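Side-chain contacts in ribonucleoside triphosphate reductase (Lactobacillus leichmannii, PDB 1L1L), which catalyses the cobalamin (B12)-dependent reduction of ribonucleoside triphosphates to the corresponding 2'-deoxyribonucleotides as a monomeric class II ribonucleotide reductase: residues A[387-392]-A[517-522]; A[480-485]-A[618-623]; A[568-573]-A[696-701]; A[630-635]-A[662-667]. All coordinates share one frame; numbering follows the deposited sequence.

The four contacts form a partly continuous set away from the centre of the chain. Contacts 1 and 2 have centres 22 Å apart and are joined by helix 512-536 lying on helix 477-485, where M517 CE comes 3.4 Å from W480 CZ2. Contact 2 passes into contact 3 through F620, whose CE2 is 3.5 Å from A569 N; those centres are 18 Å apart. Contact 4 touches none of the others, but its nearest atoms are about 5 Å from contact 2 and about 8 Å from contact 1. It borders the sheet of strands 650-653 and 674-679, contact 3 the antiparallel sheet of strand 570-578. The C119-C419 disulfide, probably the redox-active pair, lies in no segment.

Contact 1. Residues A[387-392]-A[517-522]; sequences YGRIVD and MVDQLY
R389 reaches from the loop to helix 512-536 and meets D519 and Y522. The charged interactions centre on its guanidinium. R389 NH1 donates to D519 OD1 at 2.9 Å, using the anti lone pair of the oxygen, along a bent path (139° at the hydrogen). Within its own segment R389 grips D392 side-on: R389 NE donates to D392 OD1 at 3.3 Å from above the carboxylate plane, and R389 NH2 to D392 OD2 at 2.9 Å. The three residues form a salt-bridge network that ties the loop after helix 381-386 to helix 512-536, with NH1 also donating to Y641 O at the end of helix 628-641.

The nonpolar part is a CH-pi contact: R389 CD lies 3.6 Å from the centroid of the Y522 ring, over its face. A bend at chi3 (-57°) carries the guanidinium on across the rim, its plane 28° from the ring, with NE 3.1 Å from Y522 CD2. V391 CG1 covers the opposite guanidinium face, so the group is sandwiched.

A water accepts from R389 N (3.1 Å) and lies near D392 OD1, at a doubtfully short distance, and a long reach from Y522 OH, whose stronger partner is D644 OD2.

Contact 2. Residues A[480-485]-A[618-623]; sequences WLLTRL and PNFASA
L482 and F620 mark the closest approach of the two backbones, with their CA atoms 7.3 Å apart. Residues 480-485 form the last turn and a half of helix 477-485, while 618-623 has no regular structure: P618 and N619 have turn-like angles (psi near 0° at N619), and from F620 the chain becomes extended (psi 134°). N619 and F620 both lie against L482.

L482 is the one side chain of the helical segment that bridges the gap. Its CG stands anti to the backbone N (chi1 -179°), which sends the isobutyl group out from the helix so that its two methyls divide between the two partners. L482 CD1 meets N619, 3.8 Å from N619 CB and 3.9 Å from N619 O. L482 CD2 turns to F620, where it lies near the plane of the ring, at its edge, 3.9 Å from F620 CD1 and 4.0 Å from F620 CA. No hydrogen bond crosses between the segments. A loop thus packs on the C-terminal turn of helix 477-485 through one leucine, with N619 ND2 donating to G486 O and N619 O accepting from R488 NH1 just after the helix.

Around this small apolar contact, W480 and R484 turn toward helices 512-536 and 436-450, T483 rests on helix 426-431, and the loop leads from strand 603-611 to helix 628-641.

Contact 3. Residues A[568-573]-A[696-701]; sequences GAYLIQ and ETYEKR
Y570 and Y698 bring their aromatic rings together at an oblique angle where strand 570-578 passes helix 695-704. The ring planes are inclined at 39° and the centroids lie 5.6 Å apart, a geometry that is neither a stack nor an edge-to-face pair. The two side chains run roughly at right angles. The near corner of the Y570 ring does the touching: CD1 is 3.7 Å from Y698 CB, and CE1 is 4.0 Å from Y698 CD1. Y698 CB points toward the strand, and with CG anti to the backbone N (chi1 164°) the ring runs across in front of it, beside that of Y570.

Two residues along the strand, I572 meets R701, one helical turn on from Y698, and again the side chains cross at about a right angle. The delta methyl of I572 sits over one face of the guanidinium, with CD1 3.4 Å from R701 NH1 and 3.8 Å from R701 CZ. R701 is folded at both chi2 and chi3 (each -63°), which turns its head back to the strand. L571, between the two contact residues, points away from the helix; the helix thus packs on one face of the antiparallel sheet, also touching strand 603-611 through Y698 on K611 and R701 on P609.

No hydrogen bond or salt bridge links the segments. The polar ends look elsewhere, Y570 OH to D616 and R701 NH2 to E607 in a salt bridge. With R593 close by, that carboxylate probably helps to offset the neighbouring positive charges, while adhesion between the segments is by van der Waals contact.

Contact 4. Residues A[630-635]-A[662-667]; sequences EQFATQ and ESLLRQ
F632 and L664 make the tight part of this contact; they are the nearest CA pair of segments 630-635 and 662-667, 7.4 Å apart. L664 CB lies over one face of the F632 ring, 3.7 Å from its centroid and 15° off the ring normal, a CH-pi contact. The same leucine also lays a methyl against the ring, L664 CD1 being 3.8 Å from F632 CD2. Chi1 of F632, at -95°, is displaced from a staggered value, and with this rotation the ring presents its face to L664.

L665 makes a looser contact. Its backbone bond to CB points away from the partner helix, yet CD2 returns to the ring edge, 4.1 Å from F632 CZ. Farther round helix 661-667 the partly exposed side begins, where E662 and R666 pair with each other, E662 OE2 to R666 NH1 at 2.7 Å, and take no part in the contact. The far side of helix 628-641 is instead buried: T634 OG1 donates to E630 O at 2.8 Å, on the opposite face of the carbonyl plane from T634 N, and the E630 carboxylate forms a salt bridge with R488.

F632 also rests on I651 of strand 650-653. That strand, helix 661-667 and the adjacent parallel strand 674-679 make a beta-alpha-beta crossover, so the phenylalanine joins a preceding helix to the crossover helix, in keeping with the ten-stranded alpha-beta barrel of ribonucleotide reductases.

Contact 1. Residues A[387-392]-A[517-522]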
# COMPACT_ATOMS: atom_id res chain seq x y z
N TYR A 387 -8.70 5.28 20.74
CA TYR A 387 -7.42 5.92 21.00
C TYR A 387 -6.83 6.59 19.78
O TYR A 387 -7.08 6.17 18.65
CB TYR A 387 -6.37 4.93 21.50
CG TYR A 387 -6.45 4.52 22.94
CD1 TYR A 387 -7.35 3.55 23.37
CD2 TYR A 387 -5.59 5.09 23.88
CE1 TYR A 387 -7.38 3.13 24.68
CE2 TYR A 387 -5.62 4.68 25.21
CZ TYR A 387 -6.51 3.70 25.60
OH TYR A 387 -6.53 3.26 26.91
N GLY A 388 -6.06 7.64 20.03
CA GLY A 388 -5.33 8.33 18.99
C GLY A 388 -3.96 7.84 19.43
O GLY A 388 -3.69 6.63 19.34
N ARG A 389 -3.11 8.72 19.94
CA ARG A 389 -1.82 8.28 20.46
C ARG A 389 -2.15 7.70 21.83
O ARG A 389 -2.98 8.27 22.57
CB ARG A 389 -0.85 9.46 20.64
CG ARG A 389 -0.41 10.17 19.37
CD ARG A 389 0.67 11.18 19.72
NE ARG A 389 0.21 12.14 20.72
CZ ARG A 389 1.01 12.84 21.51
NH1 ARG A 389 2.33 12.69 21.43
NH2 ARG A 389 0.49 13.69 22.39
N ILE A 390 -1.52 6.60 22.21
CA ILE A 390 -1.82 6.01 23.51
C ILE A 390 -1.55 6.98 24.66
O ILE A 390 -2.19 6.87 25.71
CB ILE A 390 -1.02 4.71 23.76
CG1 ILE A 390 -1.24 3.74 22.60
CG2 ILE A 390 -1.48 4.07 25.05
CD1 ILE A 390 -2.69 3.58 22.18
N VAL A 391 -0.63 7.92 24.47
CA VAL A 391 -0.33 8.87 25.54
C VAL A 391 -1.49 9.84 25.80
O VAL A 391 -1.64 10.33 26.92
CB VAL A 391 0.92 9.71 25.23
CG1 VAL A 391 0.62 10.74 24.14
CG2 VAL A 391 1.40 10.40 26.51
N ASP A 392 -2.28 10.11 24.77
CA ASP A 392 -3.42 11.01 24.90
C ASP A 392 -4.61 10.33 25.57
O ASP A 392 -5.71 10.89 25.63
CB ASP A 392 -3.81 11.55 23.52
CG ASP A 392 -2.78 12.52 22.96
OD1 ASP A 392 -2.81 12.83 21.75
OD2 ASP A 392 -1.93 12.97 23.77
N MET A 517 11.17 15.03 20.91
CA MET A 517 11.31 15.27 19.48
C MET A 517 10.13 14.75 18.65
O MET A 517 9.69 15.43 17.73
CB MET A 517 12.65 14.73 18.96
CG MET A 517 13.16 13.44 19.56
SD MET A 517 15.00 13.33 19.52
CE MET A 517 15.31 13.01 17.80
N VAL A 518 9.59 13.57 18.98
CA VAL A 518 8.46 13.08 18.19
C VAL A 518 7.18 13.79 18.59
O VAL A 518 6.33 14.06 17.74
CB VAL A 518 8.27 11.54 18.32
CG1 VAL A 518 9.54 10.82 17.89
CG2 VAL A 518 7.88 11.17 19.73
N ASP A 519 7.05 14.14 19.87
CA ASP A 519 5.87 14.84 20.34
C ASP A 519 5.71 16.22 19.70
O ASP A 519 4.60 16.65 19.40
CB ASP A 519 5.91 14.97 21.86
CG ASP A 519 4.69 15.67 22.42
OD1 ASP A 519 3.57 15.14 22.28
OD2 ASP A 519 4.85 16.76 23.01
N GLN A 520 6.82 16.93 19.48
CA GLN A 520 6.74 18.26 18.88
C GLN A 520 6.33 18.18 17.42
O GLN A 520 5.63 19.06 16.90
CB GLN A 520 8.08 18.98 18.98
CG GLN A 520 8.58 19.15 20.39
CD GLN A 520 9.81 20.03 20.45
OE1 GLN A 520 10.79 19.80 19.74
NE2 GLN A 520 9.75 21.06 21.30
N LEU A 521 6.78 17.13 16.75
CA LEU A 521 6.45 16.94 15.35
C LEU A 521 4.96 16.61 15.23
O LEU A 521 4.29 17.09 14.33
CB LEU A 521 7.31 15.82 14.77
CG LEU A 521 8.81 16.15 14.84
CD1 LEU A 521 9.65 14.95 14.43
CD2 LEU A 521 9.09 17.34 13.94
N TYR A 522 4.45 15.80 16.16
CA TYR A 522 3.03 15.44 16.13
C TYR A 522 2.18 16.70 16.31
O TYR A 522 1.25 16.96 15.54
CB TYR A 522 2.70 14.44 17.25
CG TYR A 522 1.21 14.15 17.37
CD1 TYR A 522 0.50 13.64 16.28
CD2 TYR A 522 0.52 14.40 18.55
CE1 TYR A 522 -0.87 13.40 16.37
CE2 TYR A 522 -0.86 14.16 18.65
CZ TYR A 522 -1.54 13.66 17.55
OH TYR A 522 -2.90 13.41 17.62
O HOH W 1 -4.21 11.64 20.07

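Contact 2. Residues A[480-485]-A[618-623]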
# COMPACT_ATOMS: atom_id res chain seq x y z
N TRP A 480 17.55 8.46 12.08
CA TRP A 480 17.32 9.73 12.76
C TRP A 480 17.61 9.68 14.26
O TRP A 480 18.22 10.59 14.80
CB TRP A 480 15.88 10.18 12.53
CG TRP A 480 15.54 11.51 13.13
CD1 TRP A 480 16.21 12.69 12.95
CD2 TRP A 480 14.41 11.82 13.95
NE1 TRP A 480 15.56 13.71 13.60
CE2 TRP A 480 14.45 13.21 14.22
CE3 TRP A 480 13.35 11.07 14.49
CZ2 TRP A 480 13.48 13.86 15.00
CZ3 TRP A 480 12.39 11.72 15.26
CH2 TRP A 480 12.46 13.10 15.51
N LEU A 481 17.17 8.61 14.92
CA LEU A 481 17.37 8.45 16.36
C LEU A 481 18.80 8.07 16.75
O LEU A 481 19.36 8.62 17.70
CB LEU A 481 16.40 7.42 16.93
CG LEU A 481 14.90 7.70 16.77
CD1 LEU A 481 14.10 6.56 17.38
CD2 LEU A 481 14.55 9.02 17.44
N LEU A 482 19.39 7.12 16.03
CA LEU A 482 20.74 6.67 16.35
C LEU A 482 21.73 7.83 16.24
O LEU A 482 22.61 8.00 17.08
CB LEU A 482 21.17 5.54 15.40
CG LEU A 482 22.57 4.95 15.61
CD1 LEU A 482 22.68 4.38 17.01
CD2 LEU A 482 22.83 3.86 14.57
N THR A 483 21.55 8.62 15.19
CA THR A 483 22.41 9.76 14.95
C THR A 483 22.19 10.81 16.03
O THR A 483 23.10 11.12 16.80
CB THR A 483 22.09 10.38 13.57
OG1 THR A 483 22.30 9.39 12.56
CG2 THR A 483 23.00 11.59 13.29
N ARG A 484 20.97 11.31 16.09
CA ARG A 484 20.60 12.35 17.04
C ARG A 484 20.65 11.98 18.53
O ARG A 484 20.77 12.86 19.38
CB ARG A 484 19.22 12.88 16.68
CG ARG A 484 19.02 14.34 17.02
CD ARG A 484 17.84 14.92 16.27
NE ARG A 484 17.59 16.31 16.64
CZ ARG A 484 16.52 17.00 16.27
NH1 ARG A 484 15.59 16.42 15.50
NH2 ARG A 484 16.35 18.25 16.67
N LEU A 485 20.59 10.69 18.85
CA LEU A 485 20.62 10.27 20.25
C LEU A 485 21.89 9.52 20.64
O LEU A 485 22.30 9.52 21.80
CB LEU A 485 19.42 9.37 20.56
CG LEU A 485 17.99 9.91 20.43
CD1 LEU A 485 17.01 8.77 20.72
CD2 LEU A 485 17.76 11.06 21.38
N PRO A 618 28.62 1.67 18.15
CA PRO A 618 28.42 0.43 18.90
C PRO A 618 26.95 0.18 19.23
O PRO A 618 26.57 -0.92 19.61
CB PRO A 618 29.29 0.63 20.14
CG PRO A 618 29.24 2.13 20.33
CD PRO A 618 29.40 2.65 18.93
N ASN A 619 26.13 1.22 19.08
CA ASN A 619 24.70 1.11 19.34
C ASN A 619 23.95 0.75 18.07
O ASN A 619 22.73 0.63 18.07
CB ASN A 619 24.14 2.42 19.91
CG ASN A 619 24.49 2.62 21.37
OD1 ASN A 619 24.30 1.71 22.19
ND2 ASN A 619 25.00 3.79 21.71
N PHE A 620 24.70 0.59 16.98
CA PHE A 620 24.10 0.22 15.71
C PHE A 620 23.57 -1.20 15.86
O PHE A 620 24.28 -2.07 16.36
CB PHE A 620 25.13 0.22 14.58
CG PHE A 620 24.57 -0.21 13.25
CD1 PHE A 620 23.87 0.69 12.46
CD2 PHE A 620 24.67 -1.53 12.83
CE1 PHE A 620 23.27 0.28 11.26
CE2 PHE A 620 24.08 -1.95 11.64
CZ PHE A 620 23.38 -1.05 10.86
N ALA A 621 22.34 -1.43 15.41
CA ALA A 621 21.75 -2.75 15.52
C ALA A 621 21.21 -3.21 14.17
O ALA A 621 20.47 -2.47 13.51
CB ALA A 621 20.63 -2.74 16.54
N SER A 622 21.58 -4.41 13.75
CA SER A 622 21.09 -4.95 12.49
C SER A 622 19.84 -5.76 12.80
O SER A 622 19.74 -6.36 13.87
CB SER A 622 22.15 -5.84 11.84
OG SER A 622 22.54 -6.89 12.71
N ALA A 623 18.89 -5.77 11.87
CA ALA A 623 17.61 -6.46 12.05
C ALA A 623 17.74 -7.87 12.61
O ALA A 623 16.92 -8.30 13.43
CB ALA A 623 16.84 -6.50 10.73

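Contact 3. Residues A[568-573]-A[696-701]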
# COMPACT_ATOMS: atom_id res chain seq x y z
N GLY A 568 21.92 -4.78 7.60
CA GLY A 568 23.33 -4.87 7.98
C GLY A 568 24.06 -3.54 7.88
O GLY A 568 23.64 -2.65 7.14
N ALA A 569 25.16 -3.39 8.61
CA ALA A 569 25.95 -2.15 8.62
C ALA A 569 26.58 -1.86 7.25
O ALA A 569 26.47 -0.75 6.73
CB ALA A 569 27.05 -2.24 9.67
N TYR A 570 27.24 -2.86 6.70
CA TYR A 570 27.88 -2.76 5.40
C TYR A 570 27.35 -3.93 4.58
O TYR A 570 27.44 -5.08 5.00
CB TYR A 570 29.39 -2.87 5.55
CG TYR A 570 30.01 -1.73 6.33
CD1 TYR A 570 30.18 -0.48 5.75
CD2 TYR A 570 30.39 -1.91 7.66
CE1 TYR A 570 30.73 0.58 6.47
CE2 TYR A 570 30.94 -0.85 8.39
CZ TYR A 570 31.10 0.38 7.79
OH TYR A 570 31.64 1.43 8.51
N LEU A 571 26.81 -3.63 3.41
CA LEU A 571 26.24 -4.68 2.58
C LEU A 571 26.46 -4.46 1.10
O LEU A 571 26.76 -3.36 0.65
CB LEU A 571 24.73 -4.76 2.79
CG LEU A 571 24.08 -4.96 4.16
CD1 LEU A 571 22.64 -4.49 4.08
CD2 LEU A 571 24.15 -6.43 4.55
N ILE A 572 26.30 -5.54 0.34
CA ILE A 572 26.34 -5.47 -1.10
C ILE A 572 24.87 -5.71 -1.43
O ILE A 572 24.35 -6.80 -1.17
CB ILE A 572 27.14 -6.62 -1.75
CG1 ILE A 572 28.64 -6.43 -1.54
CG2 ILE A 572 26.81 -6.68 -3.24
CD1 ILE A 572 29.20 -5.14 -2.09
N GLN A 573 24.19 -4.70 -1.94
CA GLN A 573 22.79 -4.89 -2.28
C GLN A 573 22.68 -5.13 -3.77
O GLN A 573 23.24 -4.38 -4.57
CB GLN A 573 21.95 -3.68 -1.87
CG GLN A 573 21.79 -3.58 -0.36
CD GLN A 573 20.47 -2.95 0.04
OE1 GLN A 573 19.41 -3.39 -0.40
NE2 GLN A 573 20.53 -1.93 0.89
N GLU A 696 36.12 -2.69 5.52
CA GLU A 696 37.23 -2.74 4.57
C GLU A 696 36.78 -3.11 3.16
O GLU A 696 37.22 -2.50 2.18
CB GLU A 696 38.30 -3.72 5.04
CG GLU A 696 39.42 -3.07 5.85
CD GLU A 696 40.71 -2.92 5.06
OE1 GLU A 696 40.64 -2.68 3.83
OE2 GLU A 696 41.81 -3.04 5.66
N THR A 697 35.92 -4.12 3.06
CA THR A 697 35.44 -4.57 1.76
C THR A 697 34.56 -3.50 1.14
O THR A 697 34.61 -3.26 -0.06
CB THR A 697 34.61 -5.86 1.88
OG1 THR A 697 35.42 -6.89 2.47
CG2 THR A 697 34.15 -6.31 0.51
N TYR A 698 33.73 -2.87 1.97
CA TYR A 698 32.85 -1.83 1.47
C TYR A 698 33.64 -0.69 0.83
O TYR A 698 33.32 -0.25 -0.27
CB TYR A 698 31.99 -1.27 2.61
CG TYR A 698 31.34 0.04 2.25
CD1 TYR A 698 31.91 1.25 2.66
CD2 TYR A 698 30.20 0.08 1.45
CE1 TYR A 698 31.36 2.47 2.26
CE2 TYR A 698 29.64 1.29 1.05
CZ TYR A 698 30.23 2.49 1.46
OH TYR A 698 29.68 3.69 1.06
N GLU A 699 34.67 -0.21 1.52
CA GLU A 699 35.47 0.89 0.99
C GLU A 699 36.13 0.50 -0.33
O GLU A 699 36.15 1.29 -1.27
CB GLU A 699 36.52 1.29 2.02
CG GLU A 699 35.93 1.45 3.41
CD GLU A 699 36.86 2.13 4.37
OE1 GLU A 699 38.03 1.70 4.47
OE2 GLU A 699 36.42 3.11 5.03
N LYS A 700 36.66 -0.72 -0.39
CA LYS A 700 37.31 -1.18 -1.61
C LYS A 700 36.31 -1.20 -2.77
O LYS A 700 36.57 -0.63 -3.84
CB LYS A 700 37.88 -2.59 -1.42
CG LYS A 700 39.06 -2.67 -0.46
CD LYS A 700 39.72 -4.04 -0.50
CE LYS A 700 40.95 -4.09 0.39
NZ LYS A 700 41.74 -5.34 0.16
N ARG A 701 35.17 -1.83 -2.55
CA ARG A 701 34.12 -1.93 -3.56
C ARG A 701 33.57 -0.58 -4.02
O ARG A 701 33.40 -0.36 -5.22
CB ARG A 701 32.99 -2.81 -3.03
CG ARG A 701 33.40 -4.26 -2.86
CD ARG A 701 33.76 -4.84 -4.22
NE ARG A 701 32.59 -4.85 -5.09
CZ ARG A 701 31.58 -5.70 -4.98
NH1 ARG A 701 31.61 -6.63 -4.03
NH2 ARG A 701 30.55 -5.64 -5.82

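Contact 4. Residues A[630-635]-A[662-667]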
# COMPACT_ATOMS: atom_id res chain seq x y z
N GLU A 630 12.67 -6.03 22.07
CA GLU A 630 12.98 -4.65 21.74
C GLU A 630 12.18 -4.12 20.55
O GLU A 630 11.85 -2.94 20.50
CB GLU A 630 14.47 -4.47 21.44
CG GLU A 630 14.85 -3.00 21.35
CD GLU A 630 16.32 -2.78 21.04
OE1 GLU A 630 17.14 -3.66 21.38
OE2 GLU A 630 16.64 -1.72 20.46
N GLN A 631 11.88 -4.99 19.59
CA GLN A 631 11.09 -4.56 18.44
C GLN A 631 9.68 -4.18 18.89
O GLN A 631 9.13 -3.18 18.44
CB GLN A 631 11.05 -5.67 17.38
CG GLN A 631 12.40 -5.91 16.73
CD GLN A 631 12.37 -6.96 15.63
OE1 GLN A 631 11.68 -6.80 14.62
NE2 GLN A 631 13.11 -8.04 15.82
N PHE A 632 9.08 -4.99 19.77
CA PHE A 632 7.75 -4.68 20.29
C PHE A 632 7.78 -3.31 21.00
O PHE A 632 6.94 -2.44 20.73
CB PHE A 632 7.31 -5.75 21.30
CG PHE A 632 6.46 -6.83 20.69
CD1 PHE A 632 5.08 -6.70 20.64
CD2 PHE A 632 7.05 -7.99 20.20
CE1 PHE A 632 4.28 -7.73 20.12
CE2 PHE A 632 6.26 -9.02 19.67
CZ PHE A 632 4.87 -8.89 19.63
N ALA A 633 8.77 -3.12 21.88
CA ALA A 633 8.90 -1.86 22.61
C ALA A 633 9.05 -0.67 21.68
O ALA A 633 8.48 0.39 21.92
CB ALA A 633 10.09 -1.92 23.57
N THR A 634 9.80 -0.85 20.60
CA THR A 634 10.00 0.24 19.65
C THR A 634 8.70 0.61 18.95
O THR A 634 8.38 1.79 18.81
CB THR A 634 11.07 -0.14 18.61
OG1 THR A 634 12.29 -0.47 19.29
CG2 THR A 634 11.32 1.01 17.66
N GLN A 635 7.94 -0.39 18.50
CA GLN A 635 6.67 -0.12 17.85
C GLN A 635 5.74 0.56 18.86
O GLN A 635 5.03 1.51 18.52
CB GLN A 635 6.02 -1.43 17.35
CG GLN A 635 4.54 -1.30 16.99
CD GLN A 635 3.91 -2.62 16.54
OE1 GLN A 635 4.16 -3.67 17.14
NE2 GLN A 635 3.09 -2.58 15.50
N GLU A 662 3.85 -15.38 22.15
CA GLU A 662 2.58 -15.30 22.87
C GLU A 662 2.68 -14.33 24.04
O GLU A 662 1.77 -13.55 24.29
CB GLU A 662 2.16 -16.68 23.41
CG GLU A 662 0.66 -16.76 23.71
CD GLU A 662 0.32 -17.66 24.88
OE1 GLU A 662 0.72 -18.85 24.86
OE2 GLU A 662 -0.35 -17.18 25.82
N SER A 663 3.81 -14.38 24.74
CA SER A 663 4.08 -13.53 25.90
C SER A 663 4.06 -12.04 25.56
O SER A 663 3.45 -11.23 26.27
CB SER A 663 5.45 -13.86 26.51
OG SER A 663 5.61 -15.25 26.70
N LEU A 664 4.75 -11.68 24.49
CA LEU A 664 4.81 -10.28 24.08
C LEU A 664 3.48 -9.78 23.55
O LEU A 664 3.10 -8.64 23.78
CB LEU A 664 5.94 -10.08 23.07
CG LEU A 664 7.31 -10.17 23.74
CD1 LEU A 664 8.41 -10.44 22.72
CD2 LEU A 664 7.57 -8.88 24.52
N LEU A 665 2.75 -10.63 22.82
CA LEU A 665 1.45 -10.21 22.32
C LEU A 665 0.55 -9.88 23.51
O LEU A 665 -0.19 -8.89 23.51
CB LEU A 665 0.81 -11.33 21.47
CG LEU A 665 1.45 -11.52 20.09
CD1 LEU A 665 0.99 -12.84 19.46
CD2 LEU A 665 1.07 -10.32 19.20
N ARG A 666 0.62 -10.71 24.55
CA ARG A 666 -0.19 -10.46 25.74
C ARG A 666 0.29 -9.19 26.43
O ARG A 666 -0.51 -8.33 26.81
CB ARG A 666 -0.12 -11.64 26.71
CG ARG A 666 -0.72 -12.94 26.17
CD ARG A 666 -1.13 -13.87 27.30
NE ARG A 666 -0.08 -14.02 28.31
CZ ARG A 666 1.04 -14.72 28.13
NH1 ARG A 666 1.27 -15.33 26.98
NH2 ARG A 666 1.95 -14.79 29.10
N GLN A 667 1.60 -9.06 26.58
CA GLN A 667 2.15 -7.89 27.26
C GLN A 667 1.68 -6.56 26.68
O GLN A 667 1.37 -5.64 27.43
CB GLN A 667 3.68 -7.92 27.25
CG GLN A 667 4.27 -6.91 28.21
CD GLN A 667 5.79 -6.87 28.19
OE1 GLN A 667 6.44 -7.90 27.99
NE2 GLN A 667 6.35 -5.69 28.43